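Local structure of 2-hydroxychromene-2-carboxylate isomerase (Pseudomonas putida, 2IMF) at residues F7-N18 / Y105-G115; I37-I46 / R163-M171. The protein catalyses the reversible, glutathione-dependent isomerisation of 2-hydroxychromene-2-carboxylate to trans-O-hydroxybenzylidenepyruvate in bacterial naphthalene degradation. One frame throughout, in Å; residues are numbered along the deposited sequence. Where two conformers were deposited one is given.

Contact 1 of 2, residues F7-N18 / Y105-G115; sequences FDFLSPFSYLAN and YVNVVFNAVWG. With GSH (glutathione), chain E; TOM (4-(2-methoxyphenyl)-2-oxobut-3-enoic acid), chain F.
F9 drives its ring edge into one face of F110 in an edge-to-face pair, centroids 4.7 Å apart, while CA of Y15 lies over the other face. V109 CG1 sits over the centre of the F9 ring, 3.5 Å from its centroid; F7 and Y105 complete the aromatic cluster. P12 CB lies over the six-membered ring of W114, and W114 NE1 gives its N-H, in the ring plane, to F9 O at 2.9 Å in a bent bond (140°). Cutting W114 back to an alanine is likely to leave F9 O without its indole donor and open a gap beneath P12, next to S11, which binds glutathione and is the probable nucleophile. Chi1 of 162° swings the Y15 ring away from its own N, a knob among F110, N111, W114 and G115. N18 ND2 meets N107 OD1 in the carbonyl plane at 2.9 Å. Further out, D8 OD1 accepts from L10 N in an Asx turn and also bonds S86 OG and N90 ND2; S11 stands at the N-cap position, its OG 3.2 Å from SG2 of glutathione. The thioredoxin-fold active-site helix 12-28 thus packs on helix 99-115, the axes of 12-18 and 105-115 at 133°, with helix 57-74 touching P12 and strand 31-36 touching F7.

Contact 2 of 2, residues I37-I46 / R163-M171; sequences IDLARVKIAI and RKVFGVPTM. With GSH (glutathione), chain E; TOM (4-(2-methoxyphenyl)-2-oxobut-3-enoic acid), chain F.
V42 turns CG2 onto the backbone of F166, reaching F166 O at 3.4 Å, the closest approach in an interface without direct hydrogen bonds. L39 splits its two methyls: CD1 rests 3.8 Å from G167 CA, and CD2 faces glutathione and the substrate analogue. Before the helix, I37 CD1 meets V165 CG1 tip to tip at 4.0 Å and slides past V168 CG1. V168 pairs with the glutathione backbone, its N donating to O2 and its O accepting from N2 of the tripeptide, each at 2.8 Å; the cis peptide bond before P169 is the thioredoxin-fold hallmark beside the active site. G167 lies against O2 of glutathione, where a CB would clash. K43 bends at chi3 (74°), and NZ donates to carboxylate O11 of the analogue at 2.6 Å. Toward I46 the contact is sparser and more open, a single touch of I46 CD1 on F166 CB at 3.8 Å, and a water lies between V42 O and V165 O. Here the second subunit closes in, V58 of that chain on I46 and its Y62 and K59 on F166. The short helix 39-46 thus joins the loop entering strand 170-173, with I37 touching strand 2-7 and helix 147-162 and V168 touching helix 12-28.

Overall arrangement
Contact 1 is the core contact, about 6 Å from the chain centre, the strand-end turn and first turns of helix 12-28 set against helix 99-115 through aromatic rings; contact 2, centred about 12 Å out, is smaller, aliphatic and backbone-based, and reaches the subunit interface. Contact 1 brings S11, the probable nucleophile, to the sulfur of glutathione and supplies hydrophobic wall around the analogue's ring, whereas contact 2 supplies backbone bonds to the tripeptide and a lysine for the analogue's carboxylate. They join where strand 2-7 gives way to the active-site turn: F7 O lies 2.8 Å from I37 N, and D8 OD2 2.9 Å from L39 N, placing D8 at the start of helix 39-46. Both active-site walls therefore belong to one thioredoxin-like framework.

Contact 1 of 2, residues F7-N18 / Y105-G115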
loop_
_atom_site.group_PDB
_atom_site.type_symbol
_atom_site.label_atom_id
_atom_site.label_comp_id
_atom_site.label_asym_id
_atom_site.label_seq_id
_atom_site.Cartn_x
_atom_site.Cartn_y
_atom_site.Cartn_z
ATOM N N PHE A 7 -11.329 -9.429 6.963
ATOM C CA PHE A 7 -11.373 -9.505 5.504
ATOM C C PHE A 7 -12.823 -9.270 5.049
ATOM O O PHE A 7 -13.779 -9.378 5.844
ATOM C CB PHE A 7 -10.883 -10.874 4.989
ATOM C CG PHE A 7 -11.776 -12.028 5.404
ATOM C CD1 PHE A 7 -11.657 -12.613 6.649
ATOM C CD2 PHE A 7 -12.786 -12.461 4.598
ATOM C CE1 PHE A 7 -12.494 -13.655 7.015
ATOM C CE2 PHE A 7 -13.662 -13.429 4.995
ATOM C CZ PHE A 7 -13.472 -14.041 6.222
ATOM N N ASP A 8 -12.969 -8.976 3.751
ATOM C CA ASP A 8 -14.266 -8.921 3.030
ATOM C C ASP A 8 -13.988 -9.712 1.746
ATOM O O ASP A 8 -12.922 -9.525 1.140
ATOM C CB ASP A 8 -14.622 -7.443 2.757
ATOM C CG ASP A 8 -15.977 -7.245 2.060
ATOM O OD1 ASP A 8 -16.369 -8.123 1.233
ATOM O OD2 ASP A 8 -16.587 -6.189 2.261
ATOM N N PHE A 9 -14.853 -10.653 1.361
ATOM C CA PHE A 9 -14.548 -11.491 0.164
ATOM C C PHE A 9 -14.490 -10.662 -1.130
ATOM O O PHE A 9 -13.995 -11.187 -2.104
ATOM C CB PHE A 9 -15.566 -12.639 0.005
ATOM C CG PHE A 9 -15.414 -13.743 1.020
ATOM C CD1 PHE A 9 -14.270 -14.528 1.031
ATOM C CD2 PHE A 9 -16.442 -14.018 1.879
ATOM C CE1 PHE A 9 -14.118 -15.605 1.967
ATOM C CE2 PHE A 9 -16.349 -15.089 2.834
ATOM C CZ PHE A 9 -15.199 -15.858 2.864
ATOM N N LEU A 10 -14.939 -9.413 -1.119
ATOM C CA LEU A 10 -14.758 -8.562 -2.345
ATOM C C LEU A 10 -13.331 -8.185 -2.592
ATOM O O LEU A 10 -13.001 -7.724 -3.671
ATOM C CB LEU A 10 -15.608 -7.281 -2.324
ATOM C CG LEU A 10 -15.242 -6.228 -1.295
ATOM C CD1 LEU A 10 -14.056 -5.353 -1.756
ATOM C CD2 LEU A 10 -16.410 -5.306 -1.111
ATOM N N SER A 11 -12.439 -8.378 -1.598
ATOM C CA SER A 11 -11.083 -7.797 -1.646
ATOM C C SER A 11 -10.028 -8.738 -2.172
ATOM O O SER A 11 -9.746 -9.718 -1.523
ATOM C CB SER A 11 -10.760 -7.316 -0.246
ATOM O OG SER A 11 -9.360 -6.985 -0.093
ATOM N N PRO A 12 -9.436 -8.389 -3.315
ATOM C CA PRO A 12 -8.369 -9.255 -3.830
ATOM C C PRO A 12 -7.093 -9.192 -2.979
ATOM O O PRO A 12 -6.366 -10.161 -2.955
ATOM C CB PRO A 12 -8.115 -8.703 -5.252
ATOM C CG PRO A 12 -8.528 -7.250 -5.168
ATOM C CD PRO A 12 -9.725 -7.205 -4.183
ATOM N N PHE A 13 -6.815 -8.071 -2.311
ATOM C CA PHE A 13 -5.686 -8.053 -1.395
ATOM C C PHE A 13 -5.967 -8.949 -0.208
ATOM O O PHE A 13 -5.023 -9.555 0.344
ATOM C CB PHE A 13 -5.430 -6.596 -1.012
ATOM C CG PHE A 13 -4.838 -5.803 -2.173
ATOM C CD1 PHE A 13 -3.528 -6.000 -2.582
ATOM C CD2 PHE A 13 -5.626 -4.915 -2.846
ATOM C CE1 PHE A 13 -2.993 -5.288 -3.639
ATOM C CE2 PHE A 13 -5.095 -4.153 -3.930
ATOM C CZ PHE A 13 -3.799 -4.377 -4.319
ATOM N N SER A 14 -7.228 -9.127 0.159
ATOM C CA SER A 14 -7.579 -10.075 1.211
ATOM C C SER A 14 -7.427 -11.532 0.796
ATOM O O SER A 14 -7.057 -12.394 1.618
ATOM C CB SER A 14 -8.985 -9.837 1.731
ATOM O OG SER A 14 -9.081 -8.580 2.391
ATOM N N TYR A 15 -7.676 -11.816 -0.509
ATOM C CA TYR A 15 -7.499 -13.129 -1.053
ATOM C C TYR A 15 -6.031 -13.450 -0.915
ATOM O O TYR A 15 -5.651 -14.548 -0.446
ATOM C CB TYR A 15 -7.871 -13.095 -2.524
ATOM C CG TYR A 15 -7.355 -14.245 -3.327
ATOM C CD1 TYR A 15 -7.799 -15.551 -3.088
ATOM C CD2 TYR A 15 -6.483 -14.013 -4.389
ATOM C CE1 TYR A 15 -7.345 -16.624 -3.937
ATOM C CE2 TYR A 15 -6.054 -15.055 -5.232
ATOM C CZ TYR A 15 -6.480 -16.360 -4.938
ATOM O OH TYR A 15 -6.079 -17.450 -5.704
ATOM N N LEU A 16 -5.148 -12.522 -1.315
ATOM C CA LEU A 16 -3.695 -12.751 -1.213
ATOM C C LEU A 16 -3.295 -12.959 0.268
ATOM O O LEU A 16 -2.556 -13.888 0.630
ATOM C CB LEU A 16 -2.948 -11.545 -1.714
ATOM C CG LEU A 16 -3.032 -11.355 -3.246
ATOM C CD1 LEU A 16 -2.446 -10.006 -3.624
ATOM C CD2 LEU A 16 -2.266 -12.516 -3.999
ATOM N N ALA A 17 -3.740 -12.073 1.160
ATOM C CA ALA A 17 -3.428 -12.220 2.592
ATOM C C ALA A 17 -3.919 -13.526 3.152
ATOM O O ALA A 17 -3.196 -14.160 3.962
ATOM C CB ALA A 17 -3.983 -11.025 3.403
ATOM N N ASN A 18 -5.127 -13.945 2.795
ATOM C CA ASN A 18 -5.591 -15.212 3.314
ATOM C C ASN A 18 -4.727 -16.346 2.852
ATOM O O ASN A 18 -4.501 -17.228 3.675
ATOM C CB ASN A 18 -7.037 -15.434 2.868
ATOM C CG ASN A 18 -7.578 -16.712 3.386
ATOM O OD1 ASN A 18 -7.673 -16.882 4.591
ATOM N ND2 ASN A 18 -7.809 -17.663 2.488
ATOM N N TYR A 105 -13.951 -22.790 5.120
ATOM C CA TYR A 105 -14.944 -21.911 4.432
ATOM C C TYR A 105 -14.218 -20.729 3.780
ATOM O O TYR A 105 -14.391 -20.450 2.593
ATOM C CB TYR A 105 -15.993 -21.406 5.368
ATOM C CG TYR A 105 -17.046 -20.505 4.751
ATOM C CD1 TYR A 105 -18.108 -21.036 4.056
ATOM C CD2 TYR A 105 -16.851 -19.161 4.773
ATOM C CE1 TYR A 105 -19.077 -20.192 3.516
ATOM C CE2 TYR A 105 -17.768 -18.304 4.251
ATOM C CZ TYR A 105 -18.899 -18.842 3.583
ATOM O OH TYR A 105 -19.856 -18.018 3.069
ATOM N N VAL A 106 -13.388 -20.026 4.532
ATOM C CA VAL A 106 -12.734 -18.839 3.999
ATOM C C VAL A 106 -11.882 -19.260 2.806
ATOM O O VAL A 106 -11.876 -18.551 1.772
ATOM C CB VAL A 106 -11.955 -18.157 5.122
ATOM C CG1 VAL A 106 -11.091 -17.047 4.538
ATOM C CG2 VAL A 106 -12.927 -17.615 6.158
ATOM N N ASN A 107 -11.119 -20.372 2.890
ATOM C CA ASN A 107 -10.321 -20.793 1.780
ATOM C C ASN A 107 -11.127 -21.159 0.543
ATOM O O ASN A 107 -10.801 -20.764 -0.562
ATOM C CB ASN A 107 -9.433 -22.006 2.227
ATOM C CG ASN A 107 -8.335 -21.626 3.224
ATOM O OD1 ASN A 107 -7.952 -20.460 3.351
ATOM N ND2 ASN A 107 -7.846 -22.625 3.967
ATOM N N VAL A 108 -12.178 -21.929 0.741
ATOM C CA VAL A 108 -12.944 -22.364 -0.423
ATOM C C VAL A 108 -13.623 -21.162 -1.105
ATOM O O VAL A 108 -13.605 -21.060 -2.341
ATOM C CB VAL A 108 -14.047 -23.362 0.069
ATOM C CG1 VAL A 108 -15.139 -23.550 -0.955
ATOM C CG2 VAL A 108 -13.397 -24.736 0.472
ATOM N N VAL A 109 -14.157 -20.219 -0.321
ATOM C CA VAL A 109 -14.862 -19.087 -0.920
ATOM C C VAL A 109 -13.846 -18.173 -1.615
ATOM O O VAL A 109 -14.056 -17.719 -2.752
ATOM C CB VAL A 109 -15.703 -18.314 0.082
ATOM C CG1 VAL A 109 -16.322 -17.054 -0.519
ATOM C CG2 VAL A 109 -16.810 -19.201 0.638
ATOM N N PHE A 110 -12.696 -17.891 -0.960
ATOM C CA PHE A 110 -11.734 -17.024 -1.625
ATOM C C PHE A 110 -11.235 -17.676 -2.869
ATOM O O PHE A 110 -11.010 -16.994 -3.884
ATOM C CB PHE A 110 -10.582 -16.656 -0.648
ATOM C CG PHE A 110 -10.755 -15.311 -0.003
ATOM C CD1 PHE A 110 -10.896 -14.220 -0.794
ATOM C CD2 PHE A 110 -10.653 -15.123 1.342
ATOM C CE1 PHE A 110 -10.967 -12.946 -0.247
ATOM C CE2 PHE A 110 -10.757 -13.879 1.913
ATOM C CZ PHE A 110 -10.974 -12.794 1.121
ATOM N N ASN A 111 -10.995 -18.998 -2.842
ATOM C CA ASN A 111 -10.452 -19.649 -4.043
ATOM C C ASN A 111 -11.484 -19.606 -5.174
ATOM O O ASN A 111 -11.114 -19.432 -6.338
ATOM C CB ASN A 111 -10.053 -21.123 -3.742
ATOM C CG ASN A 111 -8.757 -21.256 -2.952
ATOM O OD1 ASN A 111 -7.868 -20.395 -3.012
ATOM N ND2 ASN A 111 -8.660 -22.330 -2.169
ATOM N N ALA A 112 -12.755 -19.779 -4.815
ATOM C CA ALA A 112 -13.815 -19.698 -5.846
ATOM C C ALA A 112 -13.907 -18.301 -6.439
ATOM O O ALA A 112 -13.878 -18.133 -7.691
ATOM C CB ALA A 112 -15.157 -20.043 -5.219
ATOM N N VAL A 113 -14.001 -17.256 -5.608
ATOM C CA VAL A 113 -14.255 -15.899 -6.096
ATOM C C VAL A 113 -13.007 -15.294 -6.741
ATOM O O VAL A 113 -13.078 -14.835 -7.870
ATOM C CB VAL A 113 -14.754 -14.988 -4.912
ATOM C CG1 VAL A 113 -14.908 -13.517 -5.381
ATOM C CG2 VAL A 113 -16.094 -15.495 -4.361
ATOM N N TRP A 114 -11.835 -15.405 -6.121
ATOM C CA TRP A 114 -10.677 -14.716 -6.627
ATOM C C TRP A 114 -9.690 -15.669 -7.269
ATOM O O TRP A 114 -8.850 -15.208 -8.040
ATOM C CB TRP A 114 -10.034 -13.854 -5.504
ATOM C CG TRP A 114 -10.722 -12.674 -5.258
ATOM C CD1 TRP A 114 -11.597 -12.416 -4.234
ATOM C CD2 TRP A 114 -10.738 -11.524 -6.103
ATOM N NE1 TRP A 114 -12.161 -11.157 -4.389
ATOM C CE2 TRP A 114 -11.627 -10.595 -5.550
ATOM C CE3 TRP A 114 -10.074 -11.194 -7.301
ATOM C CZ2 TRP A 114 -11.831 -9.324 -6.107
ATOM C CZ3 TRP A 114 -10.245 -9.972 -7.840
ATOM C CH2 TRP A 114 -11.139 -9.038 -7.260
ATOM N N GLY A 115 -9.729 -16.944 -6.959
ATOM C CA GLY A 115 -8.884 -17.917 -7.663
ATOM C C GLY A 115 -9.474 -18.286 -9.000
ATOM O O GLY A 115 -8.736 -18.448 -9.996
HETATM N N1 GSH E . -1.241 -2.078 -0.281
HETATM C CA1 GSH E . -2.302 -2.982 0.031
HETATM C C1 GSH E . -1.959 -4.428 0.035
HETATM O O11 GSH E . -2.731 -5.238 0.552
HETATM O O12 GSH E . -0.979 -4.631 -0.716
HETATM C CB1 GSH E . -3.684 -2.447 -0.325
HETATM C CG1 GSH E . -4.881 -3.009 0.440
HETATM C CD1 GSH E . -6.157 -2.378 -0.042
HETATM O OE1 GSH E . -6.108 -1.460 -1.002
HETATM N N2 GSH E . -7.309 -2.753 0.463
HETATM C CA2 GSH E . -8.576 -2.087 0.192
HETATM C C2 GSH E . -9.019 -1.194 1.267
HETATM O O2 GSH E . -8.943 -1.637 2.540
HETATM C CB2 GSH E . -9.658 -3.193 -0.025
HETATM S SG2 GSH E . -9.425 -4.107 -1.597
HETATM N N3 GSH E . -9.440 0.010 1.007
HETATM C CA3 GSH E . -9.661 0.943 2.111
HETATM C C3 GSH E . -8.716 2.112 1.948
HETATM O O31 GSH E . -8.739 2.996 2.823
HETATM O O32 GSH E . -7.976 2.195 0.912
HETATM O O8 TOM F . -11.377 -0.402 -4.225
HETATM C C9 TOM F . -11.830 -0.941 -3.221
HETATM C C10 TOM F . -12.954 -0.446 -2.469
HETATM O O11 TOM F . -12.715 0.551 -1.746
HETATM O O10 TOM F . -14.039 -1.062 -2.498
HETATM C C8 TOM F . -11.207 -2.146 -2.588
HETATM C C7 TOM F . -10.128 -2.764 -3.009
HETATM C C1 TOM F . -9.926 -3.279 -4.420
HETATM C C6 TOM F . -8.668 -3.056 -4.945
HETATM C C5 TOM F . -8.388 -3.467 -6.244
HETATM C C4 TOM F . -9.376 -4.163 -6.961
HETATM C C3 TOM F . -10.631 -4.404 -6.441
HETATM C C2 TOM F . -10.887 -3.951 -5.134
HETATM O O2 TOM F . -12.072 -4.157 -4.515
HETATM C C11 TOM F . -12.899 -5.100 -5.201
HETATM O O HOH W 1 -6.618 -20.032 -5.265
#

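Contact 2 of 2, residues I37-I46 / R163-M171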
loop_
_atom_site.group_PDB
_atom_site.type_symbol
_atom_site.label_atom_id
_atom_site.label_comp_id
_atom_site.label_asym_id
_atom_site.label_seq_id
_atom_site.Cartn_x
_atom_site.Cartn_y
_atom_site.Cartn_z
ATOM N N ILE A 37 -16.091 -8.983 7.458
ATOM C CA ILE A 37 -16.721 -7.693 7.762
ATOM C C ILE A 37 -17.052 -6.926 6.505
ATOM O O ILE A 37 -16.567 -7.232 5.421
ATOM C CB ILE A 37 -15.824 -6.739 8.641
ATOM C CG1 ILE A 37 -14.445 -6.515 7.945
ATOM C CG2 ILE A 37 -15.533 -7.429 9.981
ATOM C CD1 ILE A 37 -13.590 -5.415 8.666
ATOM N N ASP A 38 -17.889 -5.927 6.658
ATOM C CA ASP A 38 -18.372 -5.139 5.526
ATOM C C ASP A 38 -17.463 -3.958 5.240
ATOM O O ASP A 38 -17.573 -2.893 5.923
ATOM C CB ASP A 38 -19.806 -4.677 5.809
ATOM C CG ASP A 38 -20.470 -4.032 4.614
ATOM O OD1 ASP A 38 -19.856 -3.637 3.644
ATOM O OD2 ASP A 38 -21.710 -3.793 4.677
ATOM N N LEU A 39 -16.620 -4.080 4.205
ATOM C CA LEU A 39 -15.710 -2.973 3.906
ATOM C C LEU A 39 -16.458 -1.656 3.682
ATOM O O LEU A 39 -15.997 -0.592 4.072
ATOM C CB LEU A 39 -14.894 -3.289 2.655
ATOM C CG LEU A 39 -13.939 -2.166 2.202
ATOM C CD1 LEU A 39 -12.935 -1.815 3.290
ATOM C CD2 LEU A 39 -13.289 -2.543 0.898
ATOM N N ALA A 40 -17.636 -1.797 3.045
ATOM C CA ALA A 40 -18.299 -0.548 2.660
ATOM C C ALA A 40 -18.686 0.172 3.890
ATOM O O ALA A 40 -18.585 1.411 4.007
ATOM C CB ALA A 40 -19.568 -0.800 1.821
ATOM N N ARG A 41 -19.162 -0.554 4.883
ATOM C CA ARG A 41 -19.534 0.075 6.118
ATOM C C ARG A 41 -18.339 0.647 6.884
ATOM O O ARG A 41 -18.390 1.728 7.481
ATOM C CB ARG A 41 -20.264 -0.923 7.015
ATOM C CG ARG A 41 -21.711 -0.680 7.196
ATOM C CD ARG A 41 -22.258 -1.962 7.834
ATOM N NE ARG A 41 -23.567 -2.307 7.297
ATOM C CZ ARG A 41 -24.651 -2.430 8.051
ATOM N NH1 ARG A 41 -24.542 -2.253 9.363
ATOM N NH2 ARG A 41 -25.826 -2.742 7.498
ATOM N N VAL A 42 -17.213 -0.083 6.941
ATOM C CA VAL A 42 -16.079 0.483 7.631
ATOM C C VAL A 42 -15.522 1.762 6.996
ATOM O O VAL A 42 -15.009 2.626 7.715
ATOM C CB VAL A 42 -14.904 -0.550 7.965
ATOM C CG1 VAL A 42 -15.437 -1.915 8.418
ATOM C CG2 VAL A 42 -13.899 -0.722 6.921
ATOM N N LYS A 43 -15.590 1.823 5.653
ATOM C CA LYS A 43 -15.118 3.022 4.970
ATOM C C LYS A 43 -16.007 4.193 5.295
ATOM O O LYS A 43 -15.486 5.288 5.593
ATOM C CB LYS A 43 -15.138 2.827 3.482
ATOM C CG LYS A 43 -13.967 1.943 3.002
ATOM C CD LYS A 43 -14.144 1.658 1.505
ATOM C CE LYS A 43 -13.827 2.835 0.647
ATOM N NZ LYS A 43 -14.168 2.446 -0.817
ATOM N N ILE A 44 -17.327 3.975 5.248
ATOM C CA ILE A 44 -18.228 5.119 5.444
ATOM C C ILE A 44 -18.090 5.565 6.877
ATOM O O ILE A 44 -18.192 6.780 7.186
ATOM C CB ILE A 44 -19.714 4.720 5.215
ATOM C CG1 ILE A 44 -19.920 4.015 3.875
ATOM C CG2 ILE A 44 -20.639 5.955 5.269
ATOM C CD1 ILE A 44 -20.301 4.963 2.728
ATOM N N ALA A 45 -17.844 4.616 7.784
ATOM C CA ALA A 45 -17.638 4.987 9.161
ATOM C C ALA A 45 -16.500 5.949 9.375
ATOM O O ALA A 45 -16.661 6.858 10.101
ATOM C CB ALA A 45 -17.531 3.749 10.108
ATOM N N ILE A 46 -15.368 5.833 8.663
ATOM C CA ILE A 46 -14.259 6.738 8.962
ATOM C C ILE A 46 -14.238 7.942 8.049
ATOM O O ILE A 46 -13.293 8.738 8.098
ATOM C CB ILE A 46 -12.817 6.112 8.925
ATOM C CG1 ILE A 46 -12.459 5.640 7.504
ATOM C CG2 ILE A 46 -12.595 5.063 10.041
ATOM C CD1 ILE A 46 -10.976 5.840 7.235
ATOM N N ARG A 163 -12.439 -1.152 16.843
ATOM C CA ARG A 163 -11.021 -1.501 16.914
ATOM C C ARG A 163 -10.101 -0.685 16.002
ATOM O O ARG A 163 -8.921 -0.941 15.935
ATOM C CB ARG A 163 -10.838 -2.988 16.678
ATOM C CG ARG A 163 -9.682 -3.623 17.512
ATOM C CD ARG A 163 -9.642 -5.078 17.367
ATOM N NE ARG A 163 -8.411 -5.563 17.941
ATOM C CZ ARG A 163 -7.964 -6.774 17.879
ATOM N NH1 ARG A 163 -8.628 -7.692 17.193
ATOM N NH2 ARG A 163 -6.862 -7.060 18.539
ATOM N N LYS A 164 -10.717 0.251 15.283
ATOM C CA LYS A 164 -9.995 1.198 14.419
ATOM C C LYS A 164 -9.612 0.568 13.092
ATOM O O LYS A 164 -8.723 1.059 12.398
ATOM C CB LYS A 164 -8.804 1.830 15.140
ATOM C CG LYS A 164 -9.289 2.620 16.388
ATOM C CD LYS A 164 -8.357 3.727 16.869
ATOM C CE LYS A 164 -8.532 3.920 18.401
ATOM N NZ LYS A 164 -9.932 4.386 18.780
ATOM N N VAL A 165 -10.284 -0.518 12.732
ATOM C CA VAL A 165 -10.091 -1.122 11.390
ATOM C C VAL A 165 -10.788 -0.209 10.385
ATOM O O VAL A 165 -11.969 0.144 10.524
ATOM C CB VAL A 165 -10.740 -2.477 11.346
ATOM C CG1 VAL A 165 -10.713 -2.991 9.907
ATOM C CG2 VAL A 165 -10.029 -3.411 12.301
ATOM N N PHE A 166 -10.037 0.195 9.332
ATOM C CA PHE A 166 -10.584 1.079 8.266
ATOM C C PHE A 166 -10.594 0.395 6.876
ATOM O O PHE A 166 -11.145 0.959 5.928
ATOM C CB PHE A 166 -9.766 2.389 8.196
ATOM C CG PHE A 166 -8.306 2.134 7.879
ATOM C CD1 PHE A 166 -7.896 1.920 6.533
ATOM C CD2 PHE A 166 -7.342 2.048 8.922
ATOM C CE1 PHE A 166 -6.596 1.570 6.252
ATOM C CE2 PHE A 166 -6.041 1.710 8.604
ATOM C CZ PHE A 166 -5.651 1.509 7.257
ATOM N N GLY A 167 -9.975 -0.787 6.782
ATOM C CA GLY A 167 -9.886 -1.461 5.482
ATOM C C GLY A 167 -9.601 -2.921 5.669
ATOM O O GLY A 167 -9.541 -3.415 6.817
ATOM N N VAL A 168 -9.421 -3.597 4.544
ATOM C CA VAL A 168 -9.099 -5.020 4.581
ATOM C C VAL A 168 -8.013 -5.270 3.555
ATOM O O VAL A 168 -7.887 -4.558 2.557
ATOM C CB VAL A 168 -10.313 -5.928 4.314
ATOM C CG1 VAL A 168 -11.314 -5.763 5.421
ATOM C CG2 VAL A 168 -11.004 -5.560 2.941
ATOM N N PRO A 169 -7.163 -6.265 3.746
ATOM C CA PRO A 169 -7.064 -7.164 4.929
ATOM C C PRO A 169 -6.398 -6.422 6.077
ATOM O O PRO A 169 -5.437 -5.686 5.876
ATOM C CB PRO A 169 -6.148 -8.319 4.440
ATOM C CG PRO A 169 -5.261 -7.625 3.356
ATOM C CD PRO A 169 -6.139 -6.541 2.711
ATOM N N THR A 170 -6.890 -6.690 7.297
ATOM C CA THR A 170 -6.311 -6.068 8.505
ATOM C C THR A 170 -5.976 -7.229 9.445
ATOM O O THR A 170 -6.766 -8.167 9.588
ATOM C CB THR A 170 -7.208 -4.984 9.106
ATOM O OG1 THR A 170 -7.266 -3.920 8.153
ATOM C CG2 THR A 170 -6.546 -4.422 10.352
ATOM N N MET A 171 -4.804 -7.132 10.068
ATOM C CA MET A 171 -4.288 -8.212 10.949
ATOM C C MET A 171 -3.900 -7.573 12.262
ATOM O O MET A 171 -3.250 -6.503 12.243
ATOM C CB MET A 171 -3.084 -8.990 10.390
ATOM C CG MET A 171 -3.448 -9.865 9.225
ATOM S SD MET A 171 -3.827 -9.122 7.620
ATOM C CE MET A 171 -2.435 -8.020 7.318
HETATM N N1 GSH E . -1.241 -2.078 -0.281
HETATM C CA1 GSH E . -2.302 -2.982 0.031
HETATM C C1 GSH E . -1.959 -4.428 0.035
HETATM O O11 GSH E . -2.731 -5.238 0.552
HETATM O O12 GSH E . -0.979 -4.631 -0.716
HETATM C CB1 GSH E . -3.684 -2.447 -0.325
HETATM C CG1 GSH E . -4.881 -3.009 0.440
HETATM C CD1 GSH E . -6.157 -2.378 -0.042
HETATM O OE1 GSH E . -6.108 -1.460 -1.002
HETATM N N2 GSH E . -7.309 -2.753 0.463
HETATM C CA2 GSH E . -8.576 -2.087 0.192
HETATM C C2 GSH E . -9.019 -1.194 1.267
HETATM O O2 GSH E . -8.943 -1.637 2.540
HETATM C CB2 GSH E . -9.658 -3.193 -0.025
HETATM S SG2 GSH E . -9.425 -4.107 -1.597
HETATM N N3 GSH E . -9.440 0.010 1.007
HETATM C CA3 GSH E . -9.661 0.943 2.111
HETATM C C3 GSH E . -8.716 2.112 1.948
HETATM O O31 GSH E . -8.739 2.996 2.823
HETATM O O32 GSH E . -7.976 2.195 0.912
HETATM O O8 TOM F . -11.377 -0.402 -4.225
HETATM C C9 TOM F . -11.830 -0.941 -3.221
HETATM C C10 TOM F . -12.954 -0.446 -2.469
HETATM O O11 TOM F . -12.715 0.551 -1.746
HETATM O O10 TOM F . -14.039 -1.062 -2.498
HETATM C C8 TOM F . -11.207 -2.146 -2.588
HETATM C C7 TOM F . -10.128 -2.764 -3.009
HETATM C C1 TOM F . -9.926 -3.279 -4.420
HETATM C C6 TOM F . -8.668 -3.056 -4.945
HETATM C C5 TOM F . -8.388 -3.467 -6.244
HETATM C C4 TOM F . -9.376 -4.163 -6.961
HETATM C C3 TOM F . -10.631 -4.404 -6.441
HETATM C C2 TOM F . -10.887 -3.951 -5.134
HETATM O O2 TOM F . -12.072 -4.157 -4.515
HETATM C C11 TOM F . -12.899 -5.100 -5.201
HETATM O O HOH W 2 -13.807 2.098 10.664
#